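Local coordinates for protein autolysin E (Staphylococcus aureus, PDB 4PI8) that probably cleaves glycosidic bonds of NAG-NAM polymers in bacterial peptidoglycan, and is captured here as a catalytic mutant with a NAG-NAM disaccharide bound, at residues 77-82 / 128-133; 134-139 / 146-151; 172-177 / 190-195. The protein carries 1 engineered substitution. All coordinates share one frame; numbering follows the deposited sequence.

Interaction 1: 77-82 / 128-133. With AMU (N-acetyl-beta-muramic acid), chain B.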
loop_
_atom_site.group_PDB
_atom_site.type_symbol
_atom_site.label_atom_id
_atom_site.label_comp_id
_atom_site.label_asym_id
_atom_site.label_seq_id
_atom_site.Cartn_x
_atom_site.Cartn_y
_atom_site.Cartn_z
ATOM N N LYS A 77 8.308 4.247 -15.814
ATOM C CA LYS A 77 7.889 3.266 -14.823
ATOM C C LYS A 77 7.260 2.012 -15.417
ATOM O O LYS A 77 6.252 1.471 -14.936
ATOM C CB LYS A 77 6.919 3.943 -13.795
ATOM C CG LYS A 77 7.491 5.172 -13.163
ATOM C CD LYS A 77 8.836 4.932 -12.418
ATOM C CE LYS A 77 9.200 6.238 -11.754
ATOM N NZ LYS A 77 10.523 6.132 -11.048
ATOM N N GLY A 78 7.895 1.481 -16.479
ATOM C CA GLY A 78 7.542 0.183 -16.920
ATOM C C GLY A 78 6.103 0.005 -17.359
ATOM O O GLY A 78 5.585 0.824 -18.133
ATOM N N ILE A 79 5.485 -1.030 -16.874
ATOM C CA ILE A 79 4.092 -1.326 -17.169
ATOM C C ILE A 79 3.133 -0.227 -16.701
ATOM O O ILE A 79 2.018 -0.165 -17.171
ATOM C CB ILE A 79 3.697 -2.695 -16.629
ATOM C CG1 ILE A 79 2.431 -3.212 -17.259
ATOM C CG2 ILE A 79 3.590 -2.726 -15.091
ATOM C CD1 ILE A 79 2.238 -4.695 -17.063
ATOM N N LEU A 80 3.571 0.629 -15.794
ATOM C CA LEU A 80 2.713 1.713 -15.301
ATOM C C LEU A 80 2.793 2.973 -16.141
ATOM O O LEU A 80 1.945 3.871 -16.016
ATOM C CB LEU A 80 3.035 2.004 -13.810
ATOM C CG LEU A 80 2.871 0.830 -12.901
ATOM C CD1 LEU A 80 3.341 1.248 -11.475
ATOM C CD2 LEU A 80 1.519 0.178 -12.928
ATOM N N GLU A 81 3.806 3.109 -16.990
ATOM C CA GLU A 81 3.980 4.266 -17.805
ATOM C C GLU A 81 2.752 4.516 -18.671
ATOM O O GLU A 81 2.165 3.589 -19.253
ATOM C CB GLU A 81 5.235 4.120 -18.683
ATOM C CG GLU A 81 5.516 5.315 -19.582
ATOM C CD GLU A 81 6.817 5.138 -20.344
ATOM O OE1 GLU A 81 6.826 4.363 -21.299
ATOM O OE2 GLU A 81 7.835 5.673 -19.900
ATOM N N ASN A 82 2.335 5.787 -18.736
ATOM C CA ASN A 82 1.252 6.226 -19.559
ATOM C C ASN A 82 -0.067 5.613 -19.143
ATOM O O ASN A 82 -0.992 5.501 -19.949
ATOM C CB ASN A 82 1.577 6.052 -21.083
ATOM C CG ASN A 82 2.411 7.214 -21.632
ATOM O OD1 ASN A 82 3.252 7.040 -22.524
ATOM N ND2 ASN A 82 2.277 8.375 -21.011
ATOM N N TYR A 128 -2.997 -9.568 -13.256
ATOM C CA TYR A 128 -2.071 -8.500 -12.825
ATOM C C TYR A 128 -2.449 -8.090 -11.410
ATOM O O TYR A 128 -3.567 -8.222 -10.998
ATOM C CB TYR A 128 -2.212 -7.281 -13.777
ATOM C CG TYR A 128 -1.795 -7.641 -15.203
ATOM C CD1 TYR A 128 -2.732 -8.200 -16.057
ATOM C CD2 TYR A 128 -0.530 -7.417 -15.629
ATOM C CE1 TYR A 128 -2.346 -8.544 -17.359
ATOM C CE2 TYR A 128 -0.112 -7.755 -16.924
ATOM C CZ TYR A 128 -1.063 -8.336 -17.760
ATOM O OH TYR A 128 -0.704 -8.664 -19.078
ATOM N N ASN A 129 -1.422 -7.631 -10.704
ATOM C CA ASN A 129 -1.628 -7.198 -9.286
ATOM C C ASN A 129 -0.547 -6.193 -8.993
ATOM O O ASN A 129 0.626 -6.494 -8.977
ATOM C CB ASN A 129 -1.479 -8.440 -8.427
ATOM C CG ASN A 129 -1.854 -8.210 -6.982
ATOM O OD1 ASN A 129 -1.761 -7.117 -6.424
ATOM N ND2 ASN A 129 -2.319 -9.256 -6.391
ATOM N N PHE A 130 -0.975 -4.925 -8.769
ATOM C CA PHE A 130 -0.027 -3.862 -8.586
ATOM C C PHE A 130 0.071 -3.299 -7.154
ATOM O O PHE A 130 0.748 -2.309 -6.937
ATOM C CB PHE A 130 -0.354 -2.690 -9.550
ATOM C CG PHE A 130 -0.261 -3.013 -11.016
ATOM C CD1 PHE A 130 0.606 -3.957 -11.507
ATOM C CD2 PHE A 130 -1.068 -2.326 -11.888
ATOM C CE1 PHE A 130 0.654 -4.249 -12.875
ATOM C CE2 PHE A 130 -0.962 -2.549 -13.248
ATOM C CZ PHE A 130 -0.128 -3.523 -13.735
ATOM N N PHE A 131 -0.629 -3.966 -6.228
ATOM C CA PHE A 131 -0.674 -3.459 -4.850
ATOM C C PHE A 131 -0.380 -4.520 -3.797
ATOM O O PHE A 131 -0.798 -4.340 -2.628
ATOM C CB PHE A 131 -1.954 -2.668 -4.563
ATOM C CG PHE A 131 -2.213 -1.558 -5.550
ATOM C CD1 PHE A 131 -1.682 -0.309 -5.346
ATOM C CD2 PHE A 131 -2.971 -1.797 -6.662
ATOM C CE1 PHE A 131 -1.879 0.735 -6.220
ATOM C CE2 PHE A 131 -3.180 -0.802 -7.571
ATOM C CZ PHE A 131 -2.631 0.464 -7.372
ATOM N N GLY A 132 0.226 -5.623 -4.191
ATOM C CA GLY A 132 0.534 -6.648 -3.215
ATOM C C GLY A 132 -0.667 -7.223 -2.554
ATOM O O GLY A 132 -0.598 -7.505 -1.313
ATOM N N ILE A 133 -1.777 -7.481 -3.221
ATOM C CA ILE A 133 -3.015 -7.899 -2.664
ATOM C C ILE A 133 -3.156 -9.415 -2.767
ATOM O O ILE A 133 -3.262 -9.981 -3.874
ATOM C CB ILE A 133 -4.226 -7.178 -3.290
ATOM C CG1 ILE A 133 -4.091 -5.660 -3.086
ATOM C CG2 ILE A 133 -5.538 -7.673 -2.744
ATOM C CD1 ILE A 133 -4.970 -4.820 -3.967
HETATM C C1 AMU B . 0.358 -9.157 3.324
HETATM C C2 AMU B . -1.118 -9.262 3.076
HETATM C C3 AMU B . -1.867 -9.424 4.409
HETATM C C4 AMU B . -1.255 -10.624 5.168
HETATM C C5 AMU B . 0.241 -10.497 5.204
HETATM C C6 AMU B . 0.888 -11.688 5.917
HETATM C C7 AMU B . -2.593 -8.043 1.470
HETATM C C8 AMU B . -3.045 -6.666 1.034
HETATM C C9 AMU B . -4.073 -8.469 4.567
HETATM C C10 AMU B . -5.271 -8.424 3.699
HETATM C C11 AMU B . -4.453 -8.556 6.043
HETATM O O1 AMU B . 1.077 -9.056 2.105
HETATM O O3 AMU B . -3.267 -9.598 4.218
HETATM O O4 AMU B . -1.862 -10.580 6.470
HETATM O O5 AMU B . 0.759 -10.406 3.900
HETATM O O6 AMU B . 2.291 -11.507 6.133
HETATM O O7 AMU B . -2.990 -9.043 0.911
HETATM O O10 AMU B . -5.835 -7.316 3.457
HETATM O O11 AMU B . -5.752 -9.538 3.241
HETATM N N2 AMU B . -1.653 -8.049 2.406
#
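Ile79 and Leu80 pack against Tyr128 and Phe130 in a purely apolar loop-to-loop contact of this lysozyme-superfamily domain. The first pair sits on a short 3-10 turn between helices 67-74 and 84-94; the second begins the loop after the 120-127 hairpin. No hydrogen bond joins the segments. On Ile79, CG1 lies anti to the backbone N (chi1 -163°) and the chain continues extended, so that CD1 reaches Tyr128 CE2, 3.9 Å away, while CG2 turns to the Phe130 ring and lies 4.0 Å from its CE1. Both branches meet their rings obliquely. Leu80 comes in differently, with CD2 over one face of Phe130 in a CH-pi contact. Pro156 and Ile160 of helix 156-172 also touch Phe130, while Leu106 of helix 98-108 touches Leu80, placing the contact beside two helices of the domain.

Further along the loop, the Asn129 amide spans to Ile133. Its OD1 takes the Ile133 N-H at 3.2 Å in a nearly straight bond, and its ND2 gives to Ile133 O at 2.8 Å, holding the bend at Gly132 that borders the muramic acid. Across the main contact, Leu80 CD2 stands 3.7 Å above the Phe130 plane, shifted off centre toward the CD2-CE2 rim.

Interaction 2: 134-139 / 146-151; sequences GAFDSS and SYAEKE. With AMU (N-acetyl-beta-muramic acid), chain B.
The Phe136 ring receives Ser146 at its edge, where OG lies near the ring plane and 4.0 Å from CD1, while the methyl of Ala148 comes in obliquely, its CB 3.8 Å from Phe136 CE1. With CG anti to the backbone N (chi1 -164°), the ring swings toward the start of helix 147-150 although its CB does not head there. Leu116 and Asn129 touch the same ring from outside the two segments.

The second flat group is the peptide carbonyl of Ala135. Ser146 OG donates to Ala135 O at 2.8 Å, in the carbonyl plane and close to the C=O direction (158° at the oxygen). The same oxygen accepts from a water at 2.8 Å, and that water takes the N-H of Ala148, its oxygen 3.0 Å from Ala148 N. One carbonyl thus holds the Ser146 hydroxyl directly and a first-turn amide of the helix through water. Between Ser146 and Ala148, Tyr147 sets its ring edge-to-face with Phe166 of the sugar pocket.

Just before Ala135, Gly134 N gives a 2.7 Å bond to the acetamido oxygen O7 of the muramic acid. The whole is a pair of helix starts, with Asp137 and Ser146 at the N-cap positions of helices 138-143 and 147-150, built onto the rim of the glycan-binding pocket.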
loop_
_atom_site.group_PDB
_atom_site.type_symbol
_atom_site.label_atom_id
_atom_site.label_comp_id
_atom_site.label_asym_id
_atom_site.label_seq_id
_atom_site.Cartn_x
_atom_site.Cartn_y
_atom_site.Cartn_z
ATOM N N GLY A 134 -3.179 -10.090 -1.616
ATOM C CA GLY A 134 -3.435 -11.532 -1.572
ATOM C C GLY A 134 -2.290 -12.337 -2.144
ATOM O O GLY A 134 -1.188 -11.864 -2.308
ATOM N N ALA A 135 -2.583 -13.628 -2.407
ATOM C CA ALA A 135 -1.614 -14.534 -2.928
ATOM C C ALA A 135 -1.536 -14.350 -4.446
ATOM O O ALA A 135 -2.576 -14.322 -5.121
ATOM C CB ALA A 135 -1.989 -15.981 -2.571
ATOM N N PHE A 136 -0.307 -14.165 -4.877
ATOM C CA PHE A 136 -0.018 -13.855 -6.288
ATOM C C PHE A 136 1.241 -14.510 -6.741
ATOM O O PHE A 136 2.311 -13.931 -6.709
ATOM C CB PHE A 136 0.009 -12.320 -6.495
ATOM C CG PHE A 136 -0.098 -11.923 -7.956
ATOM C CD1 PHE A 136 -1.278 -12.156 -8.634
ATOM C CD2 PHE A 136 0.986 -11.374 -8.602
ATOM C CE1 PHE A 136 -1.360 -11.835 -10.036
ATOM C CE2 PHE A 136 0.893 -11.035 -9.973
ATOM C CZ PHE A 136 -0.276 -11.275 -10.636
ATOM N N ASP A 137 1.067 -15.792 -7.077
ATOM C CA ASP A 137 2.099 -16.606 -7.710
ATOM C C ASP A 137 1.427 -17.662 -8.569
ATOM O O ASP A 137 0.202 -17.816 -8.533
ATOM C CB ASP A 137 3.058 -17.211 -6.669
ATOM C CG ASP A 137 2.367 -18.094 -5.627
ATOM O OD1 ASP A 137 1.280 -18.670 -5.858
ATOM O OD2 ASP A 137 2.957 -18.232 -4.539
ATOM N N SER A 138 2.213 -18.407 -9.360
ATOM C CA SER A 138 1.596 -19.374 -10.294
ATOM C C SER A 138 0.728 -20.424 -9.579
ATOM O O SER A 138 -0.383 -20.713 -10.032
ATOM C CB SER A 138 2.642 -20.036 -11.215
ATOM O OG SER A 138 3.876 -20.240 -10.539
ATOM N N SER A 139 1.187 -20.933 -8.435
ATOM C CA SER A 139 0.408 -21.942 -7.715
ATOM C C SER A 139 -0.947 -21.390 -7.283
ATOM O O SER A 139 -1.960 -22.052 -7.479
ATOM C CB SER A 139 1.194 -22.528 -6.531
ATOM O OG SER A 139 2.295 -21.696 -6.186
ATOM N N SER A 146 -6.257 -17.104 -5.599
ATOM C CA SER A 146 -5.636 -15.790 -5.834
ATOM C C SER A 146 -6.722 -14.759 -5.979
ATOM O O SER A 146 -7.616 -14.862 -6.814
ATOM C CB SER A 146 -4.783 -15.841 -7.089
ATOM O OG SER A 146 -4.216 -14.558 -7.381
ATOM N N TYR A 147 -6.623 -13.694 -5.161
ATOM C CA TYR A 147 -7.537 -12.602 -5.204
ATOM C C TYR A 147 -7.596 -11.944 -6.616
ATOM O O TYR A 147 -8.678 -11.638 -7.076
ATOM C CB TYR A 147 -7.165 -11.546 -4.145
ATOM C CG TYR A 147 -8.300 -10.619 -3.832
ATOM C CD1 TYR A 147 -9.333 -11.035 -3.023
ATOM C CD2 TYR A 147 -8.335 -9.339 -4.337
ATOM C CE1 TYR A 147 -10.393 -10.214 -2.739
ATOM C CE2 TYR A 147 -9.380 -8.502 -4.058
ATOM C CZ TYR A 147 -10.410 -8.939 -3.241
ATOM O OH TYR A 147 -11.465 -8.130 -2.951
ATOM N N ALA A 148 -6.437 -11.816 -7.225
ATOM C CA ALA A 148 -6.341 -11.162 -8.549
ATOM C C ALA A 148 -7.182 -11.950 -9.552
ATOM O O ALA A 148 -7.831 -11.400 -10.437
ATOM C CB ALA A 148 -4.938 -11.038 -8.996
ATOM N N GLU A 149 -7.140 -13.275 -9.415
ATOM C CA GLU A 149 -7.931 -14.152 -10.313
ATOM C C GLU A 149 -9.424 -14.106 -9.974
ATOM O O GLU A 149 -10.271 -13.928 -10.846
ATOM C CB GLU A 149 -7.392 -15.567 -10.260
ATOM C CG GLU A 149 -8.271 -16.571 -10.995
ATOM C CD GLU A 149 -7.544 -17.878 -11.249
ATOM O OE1 GLU A 149 -6.518 -18.162 -10.598
ATOM O OE2 GLU A 149 -8.012 -18.637 -12.119
ATOM N N LYS A 150 -9.745 -14.153 -8.690
ATOM C CA LYS A 150 -11.108 -14.031 -8.234
ATOM C C LYS A 150 -11.806 -12.774 -8.712
ATOM O O LYS A 150 -12.979 -12.820 -9.087
ATOM C CB LYS A 150 -11.145 -14.101 -6.694
ATOM C CG LYS A 150 -12.514 -13.887 -6.063
ATOM C CD LYS A 150 -12.549 -14.437 -4.636
ATOM C CE LYS A 150 -13.811 -14.013 -3.892
ATOM N NZ LYS A 150 -13.617 -12.678 -3.263
ATOM N N GLU A 151 -11.083 -11.648 -8.716
ATOM C CA GLU A 151 -11.649 -10.377 -9.126
ATOM C C GLU A 151 -11.460 -10.084 -10.622
ATOM O O GLU A 151 -11.833 -9.010 -11.074
ATOM C CB GLU A 151 -11.040 -9.206 -8.321
ATOM C CG GLU A 151 -11.326 -9.174 -6.840
ATOM C CD GLU A 151 -12.768 -9.419 -6.474
ATOM O OE1 GLU A 151 -13.687 -8.777 -7.024
ATOM O OE2 GLU A 151 -12.980 -10.291 -5.616
HETATM C C1 AMU B . 0.358 -9.157 3.324
HETATM C C2 AMU B . -1.118 -9.262 3.076
HETATM C C3 AMU B . -1.867 -9.424 4.409
HETATM C C4 AMU B . -1.255 -10.624 5.168
HETATM C C5 AMU B . 0.241 -10.497 5.204
HETATM C C6 AMU B . 0.888 -11.688 5.917
HETATM C C7 AMU B . -2.593 -8.043 1.470
HETATM C C8 AMU B . -3.045 -6.666 1.034
HETATM C C9 AMU B . -4.073 -8.469 4.567
HETATM C C10 AMU B . -5.271 -8.424 3.699
HETATM C C11 AMU B . -4.453 -8.556 6.043
HETATM O O1 AMU B . 1.077 -9.056 2.105
HETATM O O3 AMU B . -3.267 -9.598 4.218
HETATM O O4 AMU B . -1.862 -10.580 6.470
HETATM O O5 AMU B . 0.759 -10.406 3.900
HETATM O O6 AMU B . 2.291 -11.507 6.133
HETATM O O7 AMU B . -2.990 -9.043 0.911
HETATM O O10 AMU B . -5.835 -7.316 3.457
HETATM O O11 AMU B . -5.752 -9.538 3.241
HETATM N N2 AMU B . -1.653 -8.049 2.406
HETATM O O HOH W 1 -3.835 -11.922 -5.657
#

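Interaction 3: 172-177 / 190-195; sequences FENNQL and AQHQYA. With AMU (N-acetyl-beta-muramic acid), chain B; NAG (2-acetamido-2-deoxy-beta-D-glucopyranose), chain C.
Gln176 grips His192 twice, once through the ring and once through the backbone. His192 ND1 donates to Gln176 OE1 at 2.8 Å, the oxygen lying close to the ring plane and offering an in-plane lone pair. Beside it, Gln176 NE2 donates to His192 O at 3.0 Å in a nearly straight bond. The amide reaches the ring at its edge, the two planes 62° apart. An extended chain beyond CG (chi2 172°) carries the glutamine amide across the gap.

In the next shell, Asn174 ND2 gives OE1 a second donor at 2.9 Å, arriving 38° above the carbonyl plane. Gln181 O also accepts from NE2. Behind these, a Schellman motif with Asn175 as its C-prime residue ends helix 156-172 and delivers Gln176, and Tyr171 near that end stacks on the His192 ring.

On the far side, the loop running on from His192 reads both sugars. Gln193 N donates to NAG O7 at 2.9 Å, and Tyr194 O accepts from N2 of the muramic acid at 2.8 Å. The acetamido methyl of the muramic acid, AMU C8, sits over the centre of one face of the Tyr194 ring, 3.6 Å from Tyr194 CZ. With two donors on its oxygen and two acceptors for its nitrogen, the Gln176 amide has its orientation fixed; a flipped amide would turn its oxygen toward two carbonyl oxygens, so the assigned orientation is well supported.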
loop_
_atom_site.group_PDB
_atom_site.type_symbol
_atom_site.label_atom_id
_atom_site.label_comp_id
_atom_site.label_asym_id
_atom_site.label_seq_id
_atom_site.Cartn_x
_atom_site.Cartn_y
_atom_site.Cartn_z
ATOM N N PHE A 172 -9.796 1.713 3.882
ATOM C CA PHE A 172 -10.313 3.020 4.231
ATOM C C PHE A 172 -11.688 2.927 4.953
ATOM O O PHE A 172 -11.960 3.671 5.883
ATOM C CB PHE A 172 -10.410 3.973 3.044
ATOM C CG PHE A 172 -9.110 4.284 2.353
ATOM C CD1 PHE A 172 -7.887 4.006 2.925
ATOM C CD2 PHE A 172 -9.141 4.981 1.179
ATOM C CE1 PHE A 172 -6.724 4.399 2.319
ATOM C CE2 PHE A 172 -7.970 5.392 0.597
ATOM C CZ PHE A 172 -6.750 5.106 1.138
ATOM N N GLU A 173 -12.527 2.030 4.506
ATOM C CA GLU A 173 -13.843 1.819 5.144
ATOM C C GLU A 173 -13.717 1.104 6.472
ATOM O O GLU A 173 -14.718 1.044 7.219
ATOM C CB GLU A 173 -14.779 1.084 4.215
ATOM C CG GLU A 173 -15.218 1.898 2.999
ATOM C CD GLU A 173 -15.959 3.133 3.356
ATOM O OE1 GLU A 173 -16.999 3.038 4.086
ATOM O OE2 GLU A 173 -15.532 4.211 3.014
ATOM N N ASN A 174 -12.536 0.622 6.801
ATOM C CA ASN A 174 -12.220 -0.013 8.102
ATOM C C ASN A 174 -11.487 0.950 9.016
ATOM O O ASN A 174 -10.799 0.494 9.939
ATOM C CB ASN A 174 -11.424 -1.302 7.898
ATOM C CG ASN A 174 -11.322 -2.163 9.154
ATOM O OD1 ASN A 174 -12.384 -2.384 9.793
ATOM N ND2 ASN A 174 -10.117 -2.550 9.568
ATOM N N ASN A 175 -11.517 2.261 8.741
ATOM C CA ASN A 175 -10.863 3.245 9.544
ATOM C C ASN A 175 -9.337 3.136 9.618
ATOM O O ASN A 175 -8.686 3.674 10.522
ATOM C CB ASN A 175 -11.476 3.262 10.969
ATOM C CG ASN A 175 -11.189 4.544 11.715
ATOM O OD1 ASN A 175 -11.191 5.652 11.129
ATOM N ND2 ASN A 175 -10.958 4.435 13.051
ATOM N N GLN A 176 -8.754 2.573 8.557
ATOM C CA GLN A 176 -7.280 2.586 8.376
ATOM C C GLN A 176 -7.067 3.583 7.219
ATOM O O GLN A 176 -7.118 3.207 6.064
ATOM C CB GLN A 176 -6.795 1.177 8.075
ATOM C CG GLN A 176 -6.935 0.230 9.249
ATOM C CD GLN A 176 -6.626 -1.214 8.893
ATOM O OE1 GLN A 176 -7.504 -1.961 8.464
ATOM N NE2 GLN A 176 -5.405 -1.609 9.010
ATOM N N LEU A 177 -6.876 4.837 7.600
ATOM C CA LEU A 177 -6.955 5.990 6.724
ATOM C C LEU A 177 -5.611 6.560 6.342
ATOM O O LEU A 177 -5.569 7.507 5.537
ATOM C CB LEU A 177 -7.764 7.114 7.413
ATOM C CG LEU A 177 -9.095 6.716 8.040
ATOM C CD1 LEU A 177 -9.728 8.040 8.567
ATOM C CD2 LEU A 177 -9.949 6.066 6.995
ATOM N N ALA A 190 -1.962 -6.002 15.189
ATOM C CA ALA A 190 -1.549 -7.271 14.655
ATOM C C ALA A 190 -2.601 -7.984 13.843
ATOM O O ALA A 190 -2.387 -9.162 13.439
ATOM C CB ALA A 190 -0.914 -8.200 15.727
ATOM N N GLN A 191 -3.739 -7.366 13.553
ATOM C CA GLN A 191 -4.735 -7.868 12.661
ATOM C C GLN A 191 -4.821 -6.932 11.495
ATOM O O GLN A 191 -4.726 -5.721 11.627
ATOM C CB GLN A 191 -6.180 -7.807 13.326
ATOM C CG GLN A 191 -6.268 -8.716 14.493
ATOM C CD GLN A 191 -7.695 -8.896 14.898
ATOM O OE1 GLN A 191 -8.123 -8.420 15.946
ATOM N NE2 GLN A 191 -8.446 -9.526 14.054
ATOM N N HIS A 192 -5.240 -7.499 10.371
ATOM C CA HIS A 192 -5.612 -6.734 9.182
ATOM C C HIS A 192 -4.541 -5.702 8.837
ATOM O O HIS A 192 -4.893 -4.517 8.582
ATOM C CB HIS A 192 -7.008 -6.109 9.301
ATOM C CG HIS A 192 -7.587 -5.826 7.958
ATOM N ND1 HIS A 192 -7.658 -4.546 7.428
ATOM C CD2 HIS A 192 -7.949 -6.668 6.956
ATOM C CE1 HIS A 192 -8.097 -4.618 6.186
ATOM N NE2 HIS A 192 -8.272 -5.886 5.860
ATOM N N GLN A 193 -3.327 -6.148 8.702
ATOM C CA GLN A 193 -2.179 -5.246 8.349
ATOM C C GLN A 193 -1.770 -5.499 6.925
ATOM O O GLN A 193 -1.699 -6.606 6.418
ATOM C CB GLN A 193 -1.057 -5.479 9.331
ATOM C CG GLN A 193 -1.490 -4.967 10.700
ATOM C CD GLN A 193 -0.544 -5.075 11.893
ATOM O OE1 GLN A 193 -0.889 -4.519 12.923
ATOM N NE2 GLN A 193 0.533 -5.785 11.778
ATOM N N TYR A 194 -1.424 -4.389 6.243
ATOM C CA TYR A 194 -1.295 -4.477 4.778
ATOM C C TYR A 194 -0.087 -5.229 4.361
ATOM O O TYR A 194 -0.085 -5.842 3.269
ATOM C CB TYR A 194 -1.306 -3.055 4.181
ATOM C CG TYR A 194 -1.743 -3.056 2.695
ATOM C CD1 TYR A 194 -0.813 -3.389 1.693
ATOM C CD2 TYR A 194 -3.004 -2.762 2.337
ATOM C CE1 TYR A 194 -1.243 -3.491 0.385
ATOM C CE2 TYR A 194 -3.427 -2.870 0.998
ATOM C CZ TYR A 194 -2.519 -3.232 0.074
ATOM O OH TYR A 194 -2.981 -3.294 -1.272
ATOM N N ALA A 195 1.003 -5.158 5.126
ATOM C CA ALA A 195 2.251 -5.716 4.709
ATOM C C ALA A 195 3.050 -6.214 5.883
ATOM O O ALA A 195 2.817 -5.735 7.008
ATOM C CB ALA A 195 3.020 -4.660 3.956
HETATM C C1 AMU B . 0.358 -9.157 3.324
HETATM C C2 AMU B . -1.118 -9.262 3.076
HETATM C C3 AMU B . -1.867 -9.424 4.409
HETATM C C4 AMU B . -1.255 -10.624 5.168
HETATM C C5 AMU B . 0.241 -10.497 5.204
HETATM C C6 AMU B . 0.888 -11.688 5.917
HETATM C C7 AMU B . -2.593 -8.043 1.470
HETATM C C8 AMU B . -3.045 -6.666 1.034
HETATM C C9 AMU B . -4.073 -8.469 4.567
HETATM C C10 AMU B . -5.271 -8.424 3.699
HETATM C C11 AMU B . -4.453 -8.556 6.043
HETATM O O1 AMU B . 1.077 -9.056 2.105
HETATM O O3 AMU B . -3.267 -9.598 4.218
HETATM O O4 AMU B . -1.862 -10.580 6.470
HETATM O O5 AMU B . 0.759 -10.406 3.900
HETATM O O6 AMU B . 2.291 -11.507 6.133
HETATM O O7 AMU B . -2.990 -9.043 0.911
HETATM O O10 AMU B . -5.835 -7.316 3.457
HETATM O O11 AMU B . -5.752 -9.538 3.241
HETATM N N2 AMU B . -1.653 -8.049 2.406
HETATM C C1 NAG C . -2.363 -11.829 6.914
HETATM C C2 NAG C . -2.808 -11.531 8.350
HETATM C C3 NAG C . -3.399 -12.819 8.948
HETATM C C4 NAG C . -4.455 -13.316 8.009
HETATM C C5 NAG C . -3.958 -13.471 6.581
HETATM C C6 NAG C . -5.126 -13.750 5.683
HETATM C C7 NAG C . -1.759 -9.700 9.691
HETATM C C8 NAG C . -0.640 -9.341 10.592
HETATM N N2 NAG C . -1.786 -10.965 9.234
HETATM O O3 NAG C . -3.988 -12.507 10.202
HETATM O O4 NAG C . -4.860 -14.617 8.424
HETATM O O5 NAG C . -3.456 -12.217 6.120
HETATM O O6 NAG C . -4.522 -14.049 4.423
HETATM O O7 NAG C . -2.632 -8.883 9.373
#

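Overall arrangement
Followed from the N terminus, the three contacts come in series; none nests in or crosses another. Interaction 1 closes the longest loop, 45 residues holding helices 84-94 and 98-108 and the 120-127 hairpin. Residues 128-133 run straight into 134-139, where interaction 2 closes a six-residue loop carrying most of helix 138-143; Phe136 packs on Asn129, and Tyr147 on Ile133. Helix 156-172 then leads to interaction 3, which encloses helix 179-184. Interactions 2 and 3 do not touch, but Phe131 O and Tyr194 OH, 2.8 Å apart, probably hydrogen-bond and join interaction 1 to interaction 3. Each contact has one segment that touches the bound muramic acid: 128-133, 134-139 and 190-195.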